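Local coordinates for VC0179-like protein (Escherichia coli, PDB 4XJ6) that probably links nucleoside triphosphates into a cyclic dinucleotide, as a bacterial homologue of cyclic GMP-AMP synthase that holds guanine nucleotide with magnesium ions, at residues 43-48 with 150-155; 133-138 with 193-198; 176-181 with 189-194; 239-244 with 254-259. All coordinates share one frame; numbering follows the deposited sequence.

Interaction 1 (43-48 with 150-155); sequences DVFQEA and TLLLLL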
# COMPACT_ATOMS: atom_id res chain seq x y z
N ASP A 43 -12.89 18.12 4.67
CA ASP A 43 -13.42 19.37 4.14
C ASP A 43 -14.27 19.15 2.89
O ASP A 43 -15.39 19.63 2.80
CB ASP A 43 -12.28 20.34 3.83
CG ASP A 43 -11.64 20.92 5.07
OD1 ASP A 43 -12.28 20.88 6.14
OD2 ASP A 43 -10.50 21.42 4.98
N VAL A 44 -13.71 18.41 1.94
CA VAL A 44 -14.40 18.12 0.68
C VAL A 44 -15.74 17.43 0.91
O VAL A 44 -16.76 17.81 0.34
CB VAL A 44 -13.53 17.24 -0.25
CG1 VAL A 44 -14.34 16.71 -1.41
CG2 VAL A 44 -12.31 18.02 -0.74
N PHE A 45 -15.72 16.41 1.76
CA PHE A 45 -16.94 15.68 2.11
C PHE A 45 -17.94 16.60 2.80
O PHE A 45 -19.14 16.52 2.54
CB PHE A 45 -16.61 14.48 3.00
CG PHE A 45 -16.44 13.19 2.25
CD1 PHE A 45 -15.30 12.95 1.50
CD2 PHE A 45 -17.42 12.22 2.30
CE1 PHE A 45 -15.14 11.77 0.81
CE2 PHE A 45 -17.27 11.03 1.61
CZ PHE A 45 -16.13 10.80 0.87
N GLN A 46 -17.46 17.47 3.68
CA GLN A 46 -18.32 18.43 4.37
C GLN A 46 -18.95 19.41 3.39
O GLN A 46 -20.14 19.68 3.45
CB GLN A 46 -17.54 19.19 5.44
CG GLN A 46 -18.32 20.34 6.07
CD GLN A 46 -17.55 21.07 7.15
OE1 GLN A 46 -17.39 20.56 8.26
NE2 GLN A 46 -17.07 22.27 6.84
N GLU A 47 -18.12 19.94 2.49
CA GLU A 47 -18.59 20.87 1.46
C GLU A 47 -19.63 20.21 0.57
O GLU A 47 -20.64 20.83 0.22
CB GLU A 47 -17.41 21.37 0.62
CG GLU A 47 -16.45 22.28 1.36
CD GLU A 47 -15.25 22.67 0.53
OE1 GLU A 47 -14.84 21.86 -0.33
OE2 GLU A 47 -14.71 23.78 0.73
N ALA A 48 -19.39 18.96 0.21
CA ALA A 48 -20.32 18.20 -0.62
C ALA A 48 -21.61 17.91 0.14
O ALA A 48 -22.70 17.99 -0.43
CB ALA A 48 -19.67 16.91 -1.09
N THR A 150 -19.01 6.36 -8.05
CA THR A 150 -18.44 7.49 -8.79
C THR A 150 -18.41 8.75 -7.94
O THR A 150 -17.44 9.50 -7.96
CB THR A 150 -19.23 7.77 -10.08
OG1 THR A 150 -19.23 6.60 -10.91
CG2 THR A 150 -18.62 8.93 -10.85
N LEU A 151 -19.49 8.98 -7.19
CA LEU A 151 -19.60 10.14 -6.31
C LEU A 151 -18.45 10.17 -5.32
O LEU A 151 -17.73 11.17 -5.21
CB LEU A 151 -20.94 10.11 -5.58
CG LEU A 151 -21.46 11.39 -4.90
CD1 LEU A 151 -22.97 11.30 -4.73
CD2 LEU A 151 -20.80 11.65 -3.56
N LEU A 152 -18.28 9.06 -4.59
CA LEU A 152 -17.25 8.95 -3.57
C LEU A 152 -15.85 9.06 -4.16
O LEU A 152 -14.95 9.64 -3.55
CB LEU A 152 -17.40 7.62 -2.82
CG LEU A 152 -18.77 7.37 -2.19
CD1 LEU A 152 -18.86 5.94 -1.68
CD2 LEU A 152 -19.01 8.36 -1.07
N LEU A 153 -15.68 8.49 -5.34
CA LEU A 153 -14.39 8.53 -6.03
C LEU A 153 -14.05 9.94 -6.49
O LEU A 153 -12.89 10.36 -6.44
CB LEU A 153 -14.39 7.58 -7.23
CG LEU A 153 -14.28 6.09 -6.90
CD1 LEU A 153 -14.46 5.25 -8.16
CD2 LEU A 153 -12.95 5.79 -6.22
N LEU A 154 -15.06 10.68 -6.93
CA LEU A 154 -14.87 12.06 -7.36
C LEU A 154 -14.56 12.98 -6.18
O LEU A 154 -13.92 14.02 -6.34
CB LEU A 154 -16.11 12.57 -8.10
CG LEU A 154 -16.24 12.13 -9.56
CD1 LEU A 154 -17.50 12.72 -10.18
CD2 LEU A 154 -15.00 12.52 -10.35
N LEU A 155 -15.03 12.60 -4.99
CA LEU A 155 -14.74 13.36 -3.78
C LEU A 155 -13.30 13.14 -3.33
O LEU A 155 -12.67 14.04 -2.79
CB LEU A 155 -15.71 12.98 -2.66
CG LEU A 155 -17.17 13.35 -2.90
CD1 LEU A 155 -17.99 13.09 -1.65
CD2 LEU A 155 -17.31 14.81 -3.33
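F45 and L155 meet at about a right angle where helix 24-57 packs against helix 149-166, the two short segments running 129° apart in direction. L155 carries the contact by forking between partners. One branch, CD1, comes down onto a face of the F45 ring, 3.8 Å from the centroid and 7° off the ring normal, a CH-pi contact over the middle of the ring. L155 CB lies nearer the rim, 3.7 Å from F45 CE1. The other branch of L155, CD2, leads to A48 CB at 3.9 Å and to V44 CG1 at 4.0 Å. V44 sends CG1 across because this methyl stands anti to its backbone N (chi1 168°), and the same atom also lies 3.4 Å from L155 O. Alanine suits position 48, since its single methyl meets the leucine fork without holding the helices apart. Near F45 CE2, L152 CD2 approaches the ring obliquely, at 4.2 Å. F100 of helix 94-102 also packs on F45, A48 and L155, while M194 of strand 188-198 touches F45 and L152, so the helix pair rests on the central sheet. Every side chain that touches here is apolar and buried; the join therefore rests on shape, dispersion and exclusion of water, with the flat phenylalanine face giving the leucine methyl a defined seat.

Interaction 2 (133-138 with 193-198); sequences GTYMPM and PMYAIP. With GH3 (3'-deoxy-guanosine-5'-triphosphate), chain E.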
# COMPACT_ATOMS: atom_id res chain seq x y z
N GLY A 133 -6.83 4.68 3.80
CA GLY A 133 -8.14 4.54 3.19
C GLY A 133 -9.19 5.48 3.75
O GLY A 133 -9.16 5.83 4.93
N THR A 134 -10.11 5.90 2.89
CA THR A 134 -11.25 6.70 3.31
C THR A 134 -12.50 5.83 3.36
O THR A 134 -12.86 5.17 2.38
CB THR A 134 -11.49 7.89 2.36
OG1 THR A 134 -10.30 8.69 2.31
CG2 THR A 134 -12.67 8.74 2.83
N TYR A 135 -13.16 5.82 4.52
CA TYR A 135 -14.32 4.96 4.73
C TYR A 135 -15.60 5.78 4.92
O TYR A 135 -15.64 6.68 5.76
CB TYR A 135 -14.11 4.06 5.95
CG TYR A 135 -12.98 3.06 5.81
CD1 TYR A 135 -11.65 3.47 5.89
CD2 TYR A 135 -13.24 1.71 5.64
CE1 TYR A 135 -10.62 2.56 5.77
CE2 TYR A 135 -12.22 0.79 5.53
CZ TYR A 135 -10.91 1.22 5.60
OH TYR A 135 -9.88 0.31 5.49
N MET A 136 -16.63 5.47 4.14
CA MET A 136 -17.90 6.16 4.28
C MET A 136 -18.97 5.23 4.84
O MET A 136 -19.38 4.28 4.17
CB MET A 136 -18.36 6.73 2.94
CG MET A 136 -19.64 7.56 3.03
SD MET A 136 -19.47 8.99 4.11
CE MET A 136 -21.15 9.61 4.12
N PRO A 137 -19.43 5.50 6.07
CA PRO A 137 -20.55 4.77 6.66
C PRO A 137 -21.85 5.02 5.90
O PRO A 137 -22.21 6.16 5.63
CB PRO A 137 -20.64 5.35 8.08
CG PRO A 137 -19.30 5.95 8.34
CD PRO A 137 -18.84 6.47 7.01
N MET A 138 -22.55 3.94 5.54
CA MET A 138 -23.76 4.06 4.76
C MET A 138 -24.56 2.77 4.82
O MET A 138 -24.08 1.76 5.32
CB MET A 138 -23.44 4.39 3.30
CG MET A 138 -22.81 3.22 2.55
SD MET A 138 -22.34 3.62 0.86
CE MET A 138 -21.03 4.81 1.15
N PRO A 193 -7.42 4.48 -1.08
CA PRO A 193 -8.53 3.62 -1.49
C PRO A 193 -9.83 4.09 -0.84
O PRO A 193 -9.81 4.51 0.32
CB PRO A 193 -8.10 2.24 -0.98
CG PRO A 193 -7.19 2.52 0.16
CD PRO A 193 -6.46 3.78 -0.21
N MET A 194 -10.93 4.04 -1.58
CA MET A 194 -12.21 4.50 -1.06
C MET A 194 -13.11 3.32 -0.69
O MET A 194 -13.37 2.45 -1.52
CB MET A 194 -12.91 5.39 -2.09
CG MET A 194 -14.27 5.90 -1.65
SD MET A 194 -14.14 7.18 -0.39
CE MET A 194 -15.65 6.89 0.53
N TYR A 195 -13.58 3.31 0.55
CA TYR A 195 -14.40 2.21 1.04
C TYR A 195 -15.81 2.61 1.42
O TYR A 195 -16.04 3.73 1.89
CB TYR A 195 -13.73 1.55 2.25
CG TYR A 195 -12.39 0.93 1.97
CD1 TYR A 195 -12.28 -0.39 1.54
CD2 TYR A 195 -11.22 1.66 2.14
CE1 TYR A 195 -11.05 -0.96 1.29
CE2 TYR A 195 -9.99 1.10 1.89
CZ TYR A 195 -9.91 -0.21 1.46
OH TYR A 195 -8.68 -0.77 1.21
N ALA A 196 -16.74 1.69 1.23
CA ALA A 196 -18.08 1.81 1.78
C ALA A 196 -18.28 0.74 2.85
O ALA A 196 -17.94 -0.43 2.64
CB ALA A 196 -19.12 1.69 0.69
N ILE A 197 -18.81 1.15 4.00
CA ILE A 197 -19.01 0.24 5.13
C ILE A 197 -20.37 0.48 5.77
O ILE A 197 -20.90 1.59 5.69
CB ILE A 197 -17.89 0.40 6.18
CG1 ILE A 197 -17.75 1.87 6.59
CG2 ILE A 197 -16.57 -0.14 5.65
CD1 ILE A 197 -16.68 2.11 7.65
N PRO A 198 -20.95 -0.56 6.40
CA PRO A 198 -22.25 -0.44 7.08
C PRO A 198 -22.24 0.63 8.15
O PRO A 198 -21.21 0.87 8.78
CB PRO A 198 -22.45 -1.82 7.69
CG PRO A 198 -21.69 -2.73 6.82
CD PRO A 198 -20.48 -1.96 6.39
O3A GH3 E . -0.62 -0.07 -7.29
PA GH3 E . -2.06 -0.80 -7.19
O1A GH3 E . -1.84 -2.28 -7.04
O2A GH3 E . -2.94 -0.48 -8.37
O5' GH3 E . -2.68 -0.23 -5.81
C5' GH3 E . -1.84 0.33 -4.83
C4' GH3 E . -2.65 0.58 -3.57
O4' GH3 E . -3.98 0.13 -3.77
C3' GH3 E . -2.14 -0.17 -2.35
C2' GH3 E . -3.41 -0.47 -1.56
O2' GH3 E . -3.62 0.51 -0.57
C1' GH3 E . -4.54 -0.40 -2.58
N9 GH3 E . -4.97 -1.76 -2.91
C8 GH3 E . -4.48 -2.49 -3.96
N7 GH3 E . -5.10 -3.68 -3.98
C5 GH3 E . -5.99 -3.72 -2.97
C6 GH3 E . -6.87 -4.71 -2.56
O6 GH3 E . -6.92 -5.78 -3.17
N1 GH3 E . -7.69 -4.50 -1.47
C2 GH3 E . -7.62 -3.30 -0.79
N2 GH3 E . -8.41 -3.10 0.26
N3 GH3 E . -6.73 -2.31 -1.20
C4 GH3 E . -5.93 -2.52 -2.28
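Parallel strands 128-138 and 188-198 of the nucleotidyltransferase sheet bring Y135 and Y195 together beside the guanosine pocket. In the backbone ladder T134 does double duty: its N donates to P193 O at 2.9 Å and its O accepts from Y195 N at 2.7 Å. M136 repeats the pattern with Y195 O and I197 N, and M138 N reaches I197 O. The two tyrosine rings overlap as an offset stack with centroids 4.4 Å apart and planes at 11°. Both place CG anti to their carbonyl carbon (chi1 -64° and -62°), and these like torsions, on paired strand positions, let the rings overlap. I197 fills in next to the pair, its CD1 3.6 Å from Y135 CB and its CG2 at the Y135 ring edge. On the sheet face of T134 and M136, the M194 methyl CE lies 3.6 Å from M136 CB. G133, lacking a side chain, leaves room for the Y195 ring edge, 4.1 Å from G133 CA to Y195 CE2. The Y195 hydroxyl OH accepts a short bond from the guanine N2, at 2.5 Å, and is also hydrogen-bonded to Q110. The stack probably helps hold the Y195 ring where its hydroxyl meets the exocyclic amine, consistent with guanine recognition.

Interaction 3 (176-181 with 189-194); sequences NTCGRI and HIDVPM. With MG (magnesium ion), chain C; GH3 (3'-deoxy-guanosine-5'-triphosphate), chain E.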
# COMPACT_ATOMS: atom_id res chain seq x y z
N ASN A 176 -5.61 1.92 -10.18
CA ASN A 176 -6.78 1.08 -10.41
C ASN A 176 -7.67 0.97 -9.18
O ASN A 176 -8.89 0.85 -9.29
CB ASN A 176 -6.35 -0.32 -10.86
CG ASN A 176 -5.57 -0.29 -12.16
OD1 ASN A 176 -5.68 0.65 -12.95
ND2 ASN A 176 -4.78 -1.33 -12.40
N THR A 177 -7.06 1.01 -8.00
CA THR A 177 -7.80 0.76 -6.76
C THR A 177 -7.78 1.96 -5.82
O THR A 177 -8.32 1.88 -4.72
CB THR A 177 -7.22 -0.45 -6.01
OG1 THR A 177 -5.89 -0.16 -5.57
CG2 THR A 177 -7.21 -1.68 -6.91
N CYS A 178 -7.17 3.06 -6.25
CA CYS A 178 -7.07 4.24 -5.40
C CYS A 178 -6.65 5.49 -6.15
O CYS A 178 -6.19 5.42 -7.28
CB CYS A 178 -6.08 3.99 -4.26
SG CYS A 178 -4.37 3.85 -4.81
N GLY A 179 -6.81 6.63 -5.49
CA GLY A 179 -6.23 7.88 -5.96
C GLY A 179 -4.94 8.09 -5.20
O GLY A 179 -4.88 7.87 -3.99
N ARG A 180 -3.90 8.52 -5.90
CA ARG A 180 -2.60 8.70 -5.27
C ARG A 180 -2.13 10.15 -5.38
O ARG A 180 -2.21 10.75 -6.45
CB ARG A 180 -1.55 7.78 -5.90
CG ARG A 180 -0.13 8.09 -5.48
CD ARG A 180 0.86 7.09 -6.08
NE ARG A 180 0.68 5.76 -5.51
CZ ARG A 180 1.36 4.69 -5.89
NH1 ARG A 180 2.27 4.78 -6.86
NH2 ARG A 180 1.14 3.51 -5.31
N ILE A 181 -1.66 10.70 -4.27
CA ILE A 181 -1.02 12.00 -4.30
C ILE A 181 0.47 11.82 -4.03
O ILE A 181 0.87 11.23 -3.03
CB ILE A 181 -1.66 12.99 -3.28
CG1 ILE A 181 -1.01 14.37 -3.39
CG2 ILE A 181 -1.62 12.45 -1.85
CD1 ILE A 181 -1.36 15.10 -4.67
N HIS A 189 4.38 9.19 -1.32
CA HIS A 189 3.07 9.28 -1.94
C HIS A 189 2.04 8.61 -1.04
O HIS A 189 2.36 7.68 -0.28
CB HIS A 189 3.06 8.67 -3.34
CG HIS A 189 3.35 7.20 -3.37
ND1 HIS A 189 4.49 6.67 -3.95
CD2 HIS A 189 2.64 6.14 -2.91
CE1 HIS A 189 4.47 5.36 -3.84
NE2 HIS A 189 3.36 5.01 -3.21
N ILE A 190 0.81 9.09 -1.10
CA ILE A 190 -0.25 8.58 -0.25
C ILE A 190 -1.36 7.97 -1.10
O ILE A 190 -1.99 8.66 -1.91
CB ILE A 190 -0.85 9.67 0.64
CG1 ILE A 190 0.25 10.30 1.51
CG2 ILE A 190 -1.97 9.11 1.51
CD1 ILE A 190 -0.25 11.38 2.44
N ASP A 191 -1.58 6.67 -0.94
CA ASP A 191 -2.67 5.99 -1.63
C ASP A 191 -3.97 6.10 -0.84
O ASP A 191 -4.00 5.85 0.36
CB ASP A 191 -2.31 4.52 -1.87
CG ASP A 191 -1.30 4.35 -2.98
OD1 ASP A 191 -1.15 5.28 -3.80
OD2 ASP A 191 -0.65 3.28 -3.05
N VAL A 192 -5.04 6.49 -1.53
CA VAL A 192 -6.33 6.66 -0.89
C VAL A 192 -7.39 5.75 -1.51
O VAL A 192 -8.15 6.17 -2.38
CB VAL A 192 -6.82 8.12 -0.99
CG1 VAL A 192 -8.04 8.33 -0.10
CG2 VAL A 192 -5.70 9.08 -0.60
N PRO A 193 -7.42 4.48 -1.08
CA PRO A 193 -8.53 3.62 -1.49
C PRO A 193 -9.83 4.09 -0.84
O PRO A 193 -9.81 4.51 0.32
CB PRO A 193 -8.10 2.24 -0.98
CG PRO A 193 -7.19 2.52 0.16
CD PRO A 193 -6.46 3.78 -0.21
N MET A 194 -10.93 4.04 -1.58
CA MET A 194 -12.21 4.50 -1.06
C MET A 194 -13.11 3.32 -0.69
O MET A 194 -13.37 2.45 -1.52
CB MET A 194 -12.91 5.39 -2.09
CG MET A 194 -14.27 5.90 -1.65
SD MET A 194 -14.14 7.18 -0.39
CE MET A 194 -15.65 6.89 0.53
MG MG C . 0.35 1.72 -1.82
O3A GH3 E . -0.62 -0.07 -7.29
PA GH3 E . -2.06 -0.80 -7.19
O1A GH3 E . -1.84 -2.28 -7.04
O2A GH3 E . -2.94 -0.48 -8.37
O5' GH3 E . -2.68 -0.23 -5.81
C5' GH3 E . -1.84 0.33 -4.83
C4' GH3 E . -2.65 0.58 -3.57
O4' GH3 E . -3.98 0.13 -3.77
C3' GH3 E . -2.14 -0.17 -2.35
C2' GH3 E . -3.41 -0.47 -1.56
O2' GH3 E . -3.62 0.51 -0.57
C1' GH3 E . -4.54 -0.40 -2.58
N9 GH3 E . -4.97 -1.76 -2.91
C8 GH3 E . -4.48 -2.49 -3.96
N7 GH3 E . -5.10 -3.68 -3.98
C5 GH3 E . -5.99 -3.72 -2.97
C6 GH3 E . -6.87 -4.71 -2.56
O6 GH3 E . -6.92 -5.78 -3.17
N1 GH3 E . -7.69 -4.50 -1.47
C2 GH3 E . -7.62 -3.30 -0.79
N2 GH3 E . -8.41 -3.10 0.26
N3 GH3 E . -6.73 -2.31 -1.20
C4 GH3 E . -5.93 -2.52 -2.28
O HOH W 1 -10.65 3.08 -4.28
O HOH W 2 1.06 0.42 -3.28
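R180 and D191 form a non-hydrogen-bonded pair of the antiparallel hairpin made by strands 179-183 and 188-198, and their side chains run out from the sheet together. The guanidinium grips the carboxylate side-on: R180 NE meets D191 OD1 at 2.6 Å and R180 NH2 meets D191 OD2 at 2.9 Å, each oxygen using its syn lone pair. The two flat groups are nearly coplanar, 12° apart, and both N-H bonds run almost straight. A bend at chi3 (-68°) in an otherwise extended arginine chain turns the head to this position and lays one face on the H189 imidazole, centres 3.6 Å apart and planes at 19°. H189 is itself oriented by E127, which bonds its ND1. I181, on the sheet face opposite R180, belongs to the hydrophobic side: I181 CG2 touches I190 CB at 3.8 Å, and the two residues exchange backbone hydrogen bonds in both directions. Beyond the salt bridge, D191 OD2 also binds magnesium at 2.2 Å, the site shared with D129 and D131. Nearby C178 SG packs 3.6 Å from D191 CG, and T177 OG1 lies 2.6 Å from the ribose O4' of the nucleotide. Thus R180 is a second-shell residue: its two-point grip helps fix the carboxylate's rotation with OD2 toward the magnesium, and its positive charge would be expected to temper the negative charge of the acidic cluster.

Interaction 4 (239-244 with 254-259); sequences DKVNLA and VSDPKI. With GH3 (3'-deoxy-guanosine-5'-triphosphate), chain E; GH3 (3'-deoxy-guanosine-5'-triphosphate), chain D.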
# COMPACT_ATOMS: atom_id res chain seq x y z
N ASP A 239 -17.18 -8.76 5.39
CA ASP A 239 -17.93 -9.16 4.20
C ASP A 239 -18.73 -7.99 3.63
O ASP A 239 -19.44 -8.14 2.63
CB ASP A 239 -18.86 -10.33 4.53
CG ASP A 239 -19.77 -10.04 5.70
OD1 ASP A 239 -19.38 -10.33 6.85
OD2 ASP A 239 -20.88 -9.52 5.48
N LYS A 240 -18.63 -6.83 4.27
CA LYS A 240 -19.38 -5.66 3.85
C LYS A 240 -18.46 -4.46 3.61
O LYS A 240 -18.94 -3.36 3.32
CB LYS A 240 -20.44 -5.31 4.89
CG LYS A 240 -21.53 -6.35 5.05
CD LYS A 240 -22.68 -6.11 4.08
CE LYS A 240 -23.88 -6.97 4.43
NZ LYS A 240 -25.08 -6.62 3.61
N VAL A 241 -17.16 -4.68 3.75
CA VAL A 241 -16.18 -3.63 3.46
C VAL A 241 -15.94 -3.57 1.96
O VAL A 241 -15.15 -4.34 1.41
CB VAL A 241 -14.84 -3.87 4.19
CG1 VAL A 241 -13.87 -2.74 3.89
CG2 VAL A 241 -15.07 -3.99 5.69
N ASN A 242 -16.64 -2.65 1.29
CA ASN A 242 -16.59 -2.55 -0.16
C ASN A 242 -15.57 -1.54 -0.68
O ASN A 242 -15.61 -0.36 -0.31
CB ASN A 242 -17.98 -2.21 -0.70
CG ASN A 242 -18.92 -3.41 -0.69
OD1 ASN A 242 -19.11 -4.06 -1.71
ND2 ASN A 242 -19.49 -3.70 0.47
N LEU A 243 -14.67 -2.00 -1.53
CA LEU A 243 -13.69 -1.12 -2.17
C LEU A 243 -14.23 -0.58 -3.49
O LEU A 243 -14.69 -1.34 -4.34
CB LEU A 243 -12.38 -1.87 -2.41
CG LEU A 243 -11.23 -1.10 -3.05
CD1 LEU A 243 -10.83 0.07 -2.16
CD2 LEU A 243 -10.04 -2.02 -3.32
N ALA A 244 -14.18 0.74 -3.65
CA ALA A 244 -14.63 1.36 -4.89
C ALA A 244 -13.53 1.27 -5.95
O ALA A 244 -12.41 1.75 -5.74
CB ALA A 244 -15.03 2.80 -4.65
N VAL A 254 -15.59 -6.41 -2.66
CA VAL A 254 -15.50 -6.69 -1.23
C VAL A 254 -14.06 -7.07 -0.88
O VAL A 254 -13.58 -8.14 -1.24
CB VAL A 254 -16.46 -7.82 -0.80
CG1 VAL A 254 -16.21 -8.20 0.65
CG2 VAL A 254 -17.91 -7.38 -1.00
N SER A 255 -13.38 -6.16 -0.19
CA SER A 255 -11.99 -6.37 0.17
C SER A 255 -11.62 -5.60 1.44
O SER A 255 -11.29 -4.42 1.39
CB SER A 255 -11.08 -5.95 -0.98
OG SER A 255 -9.71 -6.08 -0.64
N ASP A 256 -11.68 -6.28 2.58
CA ASP A 256 -11.32 -5.68 3.85
C ASP A 256 -9.82 -5.82 4.08
O ASP A 256 -9.32 -6.93 4.24
CB ASP A 256 -12.10 -6.32 5.00
CG ASP A 256 -11.98 -5.54 6.30
OD1 ASP A 256 -11.19 -4.58 6.36
OD2 ASP A 256 -12.68 -5.89 7.27
N PRO A 257 -9.10 -4.69 4.10
CA PRO A 257 -7.65 -4.68 4.34
C PRO A 257 -7.29 -5.22 5.73
O PRO A 257 -6.18 -5.71 5.93
CB PRO A 257 -7.28 -3.20 4.23
CG PRO A 257 -8.55 -2.47 4.51
CD PRO A 257 -9.63 -3.33 3.92
N LYS A 258 -8.24 -5.14 6.66
CA LYS A 258 -8.07 -5.66 8.01
C LYS A 258 -7.72 -7.15 8.01
O LYS A 258 -7.01 -7.64 8.88
CB LYS A 258 -9.35 -5.41 8.82
CG LYS A 258 -9.45 -6.13 10.16
CD LYS A 258 -8.70 -5.40 11.26
CE LYS A 258 -9.08 -5.94 12.63
NZ LYS A 258 -8.28 -5.35 13.74
N ILE A 259 -8.22 -7.87 7.00
CA ILE A 259 -7.96 -9.30 6.87
C ILE A 259 -6.48 -9.60 6.64
O ILE A 259 -5.92 -10.49 7.27
CB ILE A 259 -8.79 -9.90 5.72
CG1 ILE A 259 -10.28 -9.84 6.05
CG2 ILE A 259 -8.37 -11.34 5.44
CD1 ILE A 259 -11.18 -10.38 4.95
O3A GH3 E . -0.62 -0.07 -7.29
PA GH3 E . -2.06 -0.80 -7.19
O1A GH3 E . -1.84 -2.28 -7.04
O2A GH3 E . -2.94 -0.48 -8.37
O5' GH3 E . -2.68 -0.23 -5.81
C5' GH3 E . -1.84 0.33 -4.83
C4' GH3 E . -2.65 0.58 -3.57
O4' GH3 E . -3.98 0.13 -3.77
C3' GH3 E . -2.14 -0.17 -2.35
C2' GH3 E . -3.41 -0.47 -1.56
O2' GH3 E . -3.62 0.51 -0.57
C1' GH3 E . -4.54 -0.40 -2.58
N9 GH3 E . -4.97 -1.76 -2.91
C8 GH3 E . -4.48 -2.49 -3.96
N7 GH3 E . -5.10 -3.68 -3.98
C5 GH3 E . -5.99 -3.72 -2.97
C6 GH3 E . -6.87 -4.71 -2.56
O6 GH3 E . -6.92 -5.78 -3.17
N1 GH3 E . -7.69 -4.50 -1.47
C2 GH3 E . -7.62 -3.30 -0.79
N2 GH3 E . -8.41 -3.10 0.26
N3 GH3 E . -6.73 -2.31 -1.20
C4 GH3 E . -5.93 -2.52 -2.28
PG GH3 D . 4.78 -1.32 0.82
O1G GH3 D . 5.61 -1.79 -0.35
O2G GH3 D . 3.73 -0.34 0.36
O3G GH3 D . 5.66 -0.64 1.83
O3B GH3 D . 4.09 -2.62 1.47
PB GH3 D . 2.49 -2.73 1.72
O1B GH3 D . 2.23 -3.74 2.81
O2B GH3 D . 1.89 -1.41 2.13
O3A GH3 D . 1.90 -3.28 0.32
PA GH3 D . 0.94 -2.41 -0.63
O1A GH3 D . 1.13 -2.86 -2.06
O2A GH3 D . 1.21 -0.93 -0.50
O5' GH3 D . -0.56 -2.71 -0.15
C5' GH3 D . -1.11 -2.10 0.99
C4' GH3 D . -2.36 -2.86 1.42
O4' GH3 D . -3.21 -3.03 0.31
C3' GH3 D . -2.06 -4.25 1.96
C2' GH3 D . -3.27 -5.05 1.53
O2' GH3 D . -4.21 -5.08 2.58
C1' GH3 D . -3.85 -4.29 0.35
N9 GH3 D . -3.51 -5.01 -0.88
C8 GH3 D . -2.54 -4.64 -1.78
N7 GH3 D . -2.52 -5.54 -2.79
C5 GH3 D . -3.48 -6.47 -2.56
C6 GH3 D . -3.88 -7.60 -3.26
O6 GH3 D . -3.33 -7.89 -4.32
N1 GH3 D . -4.90 -8.38 -2.77
C2 GH3 D . -5.52 -8.05 -1.58
N2 GH3 D . -6.50 -8.81 -1.12
N3 GH3 D . -5.11 -6.93 -0.89
C4 GH3 D . -4.11 -6.15 -1.36
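L243, S255 and P257 line the guanosine pocket here, and V241 and D256 pack behind them, where a short antiparallel strand pair, 242-244 with 252-254, leads through S255 and D256 into helix 257-271. V241 O accepts the one backbone bond across the contact, from S255 N at 3.0 Å. The V241 side chain leans obliquely on D256, with V241 CG2 3.4 Å from D256 OD2 and the two CB atoms adjacent, while CG1 reaches P257. D256 is the N-cap of the helix: its OD1 accepts from K258 N at 3.0 Å, met from above the carboxylate plane, and aspartate suits a place where first-turn amides lack partners. Proline likewise fits P257, as the first helical residue needs no amide donor. V254 CG1 lies near D239 O, and V254 CG2 is 3.6 Å from N242 OD1. S255 points OG anti to its backbone N (chi1 177°), toward the base, where S255 OG accepts from guanine N1 at 2.7 Å; two further bonds, from N2 to S255 O and OG, are weak. L243 CD2 lies 3.7 Å from the guanine C2. Since N1 of guanine carries a hydrogen where that of adenine does not, a serine oxygen accepting there is consistent with guanine selection at this site.

Overall arrangement
From the N terminus, helix 24-57 opens interaction 1, and strand 128-138 opens interaction 2 before 150-155 closes the first, so these two contacts cross. Interaction 3, a hairpin, opens inside the loop of interaction 2 and ends on the same stretch of strand 188-198: residues 176-181 pair with 189-194, and the strand then carries on to close interaction 2 at 193-198, with P193 and M194 shared. Interaction 4 follows in series, beyond unmodelled residues 201-235, and pairs strand 242-244 antiparallel with the later part of 188-198 through A196-N242 and M194-A244 backbone bonds. Interaction 1 meets the sheet through M194. Interactions 2, 3 and 4 all touch one bound nucleotide.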